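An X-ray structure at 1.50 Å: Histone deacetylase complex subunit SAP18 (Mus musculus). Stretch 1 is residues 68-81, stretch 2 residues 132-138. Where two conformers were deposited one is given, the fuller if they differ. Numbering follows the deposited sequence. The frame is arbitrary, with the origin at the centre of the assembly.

Stretch 1, residues 68-81: ELTSLVKEVYPEAR
Stretch 2, residues 132-138: YLDIAIT

Ile137 is met from three kinds of backbone at once: Val73 of a helix, Tyr77 of the loop after it and Ala80 of a 3-10 segment all touch this one strand residue, whose covered area, 66 Å², is the largest in the contact. The helix, already under way before Glu68 and carrying Leu69 and Val73, and strand 132-138 run with their N-to-C directions 65° apart (signed crossing angle -65°), and their axes approach to 11.6 Å, a gap filled by side chains. No hydrogen bond joins the stretches; apolar side chains alone bury 261 Å² in total, between residues at least 57 apart in sequence. The strand is extended, with phi from -93° to -130° and psi from 118° to 155°, so its side chains alternate: Leu133, Ile135 and Ile137 point toward stretch 1, whereas Asp134 and Ala136 are out of its reach. On the helix, Leu69 and Val73 point toward the strand, one turn apart and tied by a hydrogen bond from Val73 N to Leu69 O at 3.2 Å. Leu69 (m, t) places CD1 3.8 Å from CD2 of Leu133 (t, p). Val73 (t) spans two strand residues: its CG2 lies 3.9 Å from CD1 of Ile135 (m, t), and its CG1 3.8 Å from CD1 of Ile137 (m, t). Tyr77 (phi/psi -126°/79°; chi1 t, chi2 62°) leaves the helical conformation, though Tyr77 N still donates a hydrogen bond to Val73 O at 3.0 Å; its ring lies oblique to Ile137, with Tyr77 CD2 4.2 Å from Ile137 CD1. The 3-10 segment 78-81 follows, with hydrogen bonds from Ala80 N to Tyr77 O at 3.0 Å and Arg81 N to Pro78 O at 2.9 Å. Ala80 CB lies 4.3 Å from Ile137 CG2. Ala80 CA and Ile137 CA, 7.6 Å apart, are the closest CA pair; Val73 CA stays 9.4 Å from Ile135 CA, and longer side chains span the difference.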

# COMPACT_ATOMS: atom_id res chain seq x y z
N GLU A 68 5.07 6.58 -7.01
CA GLU A 68 4.29 7.79 -6.98
C GLU A 68 4.02 8.19 -5.53
O GLU A 68 4.05 9.37 -5.16
CB GLU A 68 2.95 7.56 -7.71
CG GLU A 68 2.05 8.74 -7.78
CD GLU A 68 0.80 8.51 -8.64
OE1 GLU A 68 0.58 7.36 -9.09
OE2 GLU A 68 0.11 9.52 -8.91
N LEU A 69 3.68 7.19 -4.71
CA LEU A 69 3.39 7.48 -3.32
C LEU A 69 4.61 7.87 -2.51
O LEU A 69 4.53 8.74 -1.66
CB LEU A 69 2.65 6.30 -2.69
CG LEU A 69 1.30 6.02 -3.40
CD1 LEU A 69 0.71 4.72 -2.87
CD2 LEU A 69 0.31 7.19 -3.17
N THR A 70 5.75 7.26 -2.78
CA THR A 70 6.92 7.66 -1.99
C THR A 70 7.36 9.08 -2.33
O THR A 70 7.88 9.78 -1.47
CB THR A 70 8.13 6.74 -2.16
OG1 THR A 70 8.64 6.87 -3.47
CG2 THR A 70 7.77 5.29 -1.87
N SER A 71 7.12 9.53 -3.55
CA SER A 71 7.41 10.91 -3.91
C SER A 71 6.66 11.89 -3.01
O SER A 71 7.22 12.90 -2.58
CB SER A 71 7.08 11.18 -5.37
OG SER A 71 7.58 12.45 -5.76
N LEU A 72 5.40 11.58 -2.70
CA LEU A 72 4.63 12.45 -1.81
C LEU A 72 5.12 12.39 -0.37
O LEU A 72 5.13 13.40 0.34
CB LEU A 72 3.14 12.09 -1.89
CG LEU A 72 2.55 12.33 -3.29
CD1 LEU A 72 1.18 11.70 -3.44
CD2 LEU A 72 2.47 13.80 -3.58
N VAL A 73 5.51 11.20 0.09
CA VAL A 73 6.04 11.06 1.43
C VAL A 73 7.32 11.89 1.56
O VAL A 73 7.54 12.57 2.58
CB VAL A 73 6.28 9.57 1.75
CG1 VAL A 73 7.01 9.38 3.12
CG2 VAL A 73 4.96 8.82 1.76
N LYS A 74 8.15 11.89 0.52
CA LYS A 74 9.40 12.66 0.57
C LYS A 74 9.21 14.18 0.68
O LYS A 74 10.07 14.87 1.23
CB LYS A 74 10.26 12.33 -0.64
CG LYS A 74 10.87 10.97 -0.59
CD LYS A 74 11.27 10.56 -1.98
CE LYS A 74 11.71 9.14 -2.00
NZ LYS A 74 12.06 8.74 -3.39
N GLU A 75 8.10 14.69 0.16
CA GLU A 75 7.72 16.09 0.30
C GLU A 75 7.61 16.50 1.77
O GLU A 75 7.96 17.63 2.12
CB GLU A 75 6.38 16.40 -0.41
CG GLU A 75 6.41 16.31 -1.94
CD GLU A 75 5.06 16.55 -2.66
OE1 GLU A 75 3.99 16.78 -2.02
OE2 GLU A 75 5.05 16.48 -3.91
N VAL A 76 7.09 15.61 2.63
CA VAL A 76 6.88 16.01 4.02
C VAL A 76 7.98 15.53 4.95
O VAL A 76 8.12 16.07 6.03
CB VAL A 76 5.52 15.55 4.59
CG1 VAL A 76 4.41 16.50 4.14
CG2 VAL A 76 5.24 14.14 4.21
N TYR A 77 8.72 14.49 4.56
CA TYR A 77 9.80 13.96 5.38
C TYR A 77 11.07 13.95 4.52
O TYR A 77 11.45 12.91 4.00
CB TYR A 77 9.41 12.54 5.82
CG TYR A 77 10.24 11.89 6.90
CD1 TYR A 77 10.33 12.42 8.18
CD2 TYR A 77 10.89 10.68 6.65
CE1 TYR A 77 11.07 11.79 9.17
CE2 TYR A 77 11.62 10.05 7.63
CZ TYR A 77 11.72 10.61 8.88
OH TYR A 77 12.46 9.96 9.84
N PRO A 78 11.71 15.11 4.35
CA PRO A 78 12.81 15.25 3.39
C PRO A 78 14.05 14.41 3.67
O PRO A 78 14.78 14.13 2.72
CB PRO A 78 13.15 16.74 3.45
CG PRO A 78 12.57 17.22 4.75
CD PRO A 78 11.40 16.37 5.04
N GLU A 79 14.27 13.98 4.91
CA GLU A 79 15.41 13.12 5.22
C GLU A 79 15.27 11.81 4.47
O GLU A 79 16.27 11.15 4.17
CB GLU A 79 15.50 12.84 6.72
N ALA A 80 14.04 11.44 4.15
CA ALA A 80 13.80 10.20 3.43
C ALA A 80 14.20 10.28 1.97
O ALA A 80 14.10 9.29 1.24
CB ALA A 80 12.34 9.79 3.55
N ARG A 81 14.62 11.46 1.51
CA ARG A 81 15.12 11.57 0.14
C ARG A 81 16.51 10.98 -0.04
O ARG A 81 16.90 10.69 -1.17
CB ARG A 81 15.15 13.02 -0.36
CG ARG A 81 13.79 13.66 -0.50
CD ARG A 81 13.94 15.09 -1.04
NE ARG A 81 12.67 15.79 -1.08
CZ ARG A 81 11.73 15.56 -2.00
NH1 ARG A 81 11.95 14.64 -2.93
NH2 ARG A 81 10.59 16.24 -1.98
N TYR A 132 -6.08 1.03 5.05
CA TYR A 132 -4.99 1.99 5.29
C TYR A 132 -3.70 1.52 4.65
O TYR A 132 -3.52 0.31 4.40
CB TYR A 132 -4.75 2.19 6.80
CG TYR A 132 -6.01 2.41 7.60
CD1 TYR A 132 -6.85 3.46 7.30
CD2 TYR A 132 -6.33 1.59 8.66
CE1 TYR A 132 -8.02 3.69 8.03
CE2 TYR A 132 -7.49 1.81 9.38
CZ TYR A 132 -8.31 2.86 9.07
OH TYR A 132 -9.48 3.10 9.79
N LEU A 133 -2.81 2.46 4.35
CA LEU A 133 -1.47 2.09 3.88
C LEU A 133 -0.45 2.38 4.96
O LEU A 133 -0.48 3.44 5.58
CB LEU A 133 -1.13 2.91 2.64
CG LEU A 133 0.01 2.42 1.77
CD1 LEU A 133 -0.33 1.07 1.10
CD2 LEU A 133 0.25 3.50 0.70
N ASP A 134 0.44 1.42 5.24
CA ASP A 134 1.44 1.62 6.29
C ASP A 134 2.81 1.55 5.64
O ASP A 134 3.09 0.61 4.90
CB ASP A 134 1.33 0.51 7.35
CG ASP A 134 1.97 0.88 8.66
OD1 ASP A 134 1.52 1.84 9.30
OD2 ASP A 134 2.91 0.19 9.11
N ILE A 135 3.66 2.53 5.89
CA ILE A 135 4.99 2.53 5.27
C ILE A 135 6.05 2.59 6.35
O ILE A 135 6.11 3.55 7.10
CB ILE A 135 5.17 3.73 4.31
CG1 ILE A 135 3.99 3.83 3.35
CG2 ILE A 135 6.52 3.62 3.59
CD1 ILE A 135 4.09 5.08 2.46
N ALA A 136 6.88 1.56 6.42
CA ALA A 136 7.98 1.55 7.36
C ALA A 136 9.21 2.08 6.62
O ALA A 136 9.63 1.50 5.62
CB ALA A 136 8.24 0.12 7.86
N ILE A 137 9.75 3.20 7.09
CA ILE A 137 10.86 3.86 6.38
C ILE A 137 12.12 3.56 7.17
O ILE A 137 12.15 3.73 8.40
CB ILE A 137 10.63 5.36 6.30
CG1 ILE A 137 9.28 5.65 5.63
CG2 ILE A 137 11.77 6.04 5.48
CD1 ILE A 137 8.88 7.14 5.62
N THR A 138 13.16 3.09 6.49
CA THR A 138 14.42 2.79 7.17
C THR A 138 15.58 3.45 6.42
O THR A 138 15.49 3.71 5.24
CB THR A 138 14.67 1.28 7.30
OG1 THR A 138 14.55 0.65 6.03
CG2 THR A 138 13.69 0.62 8.28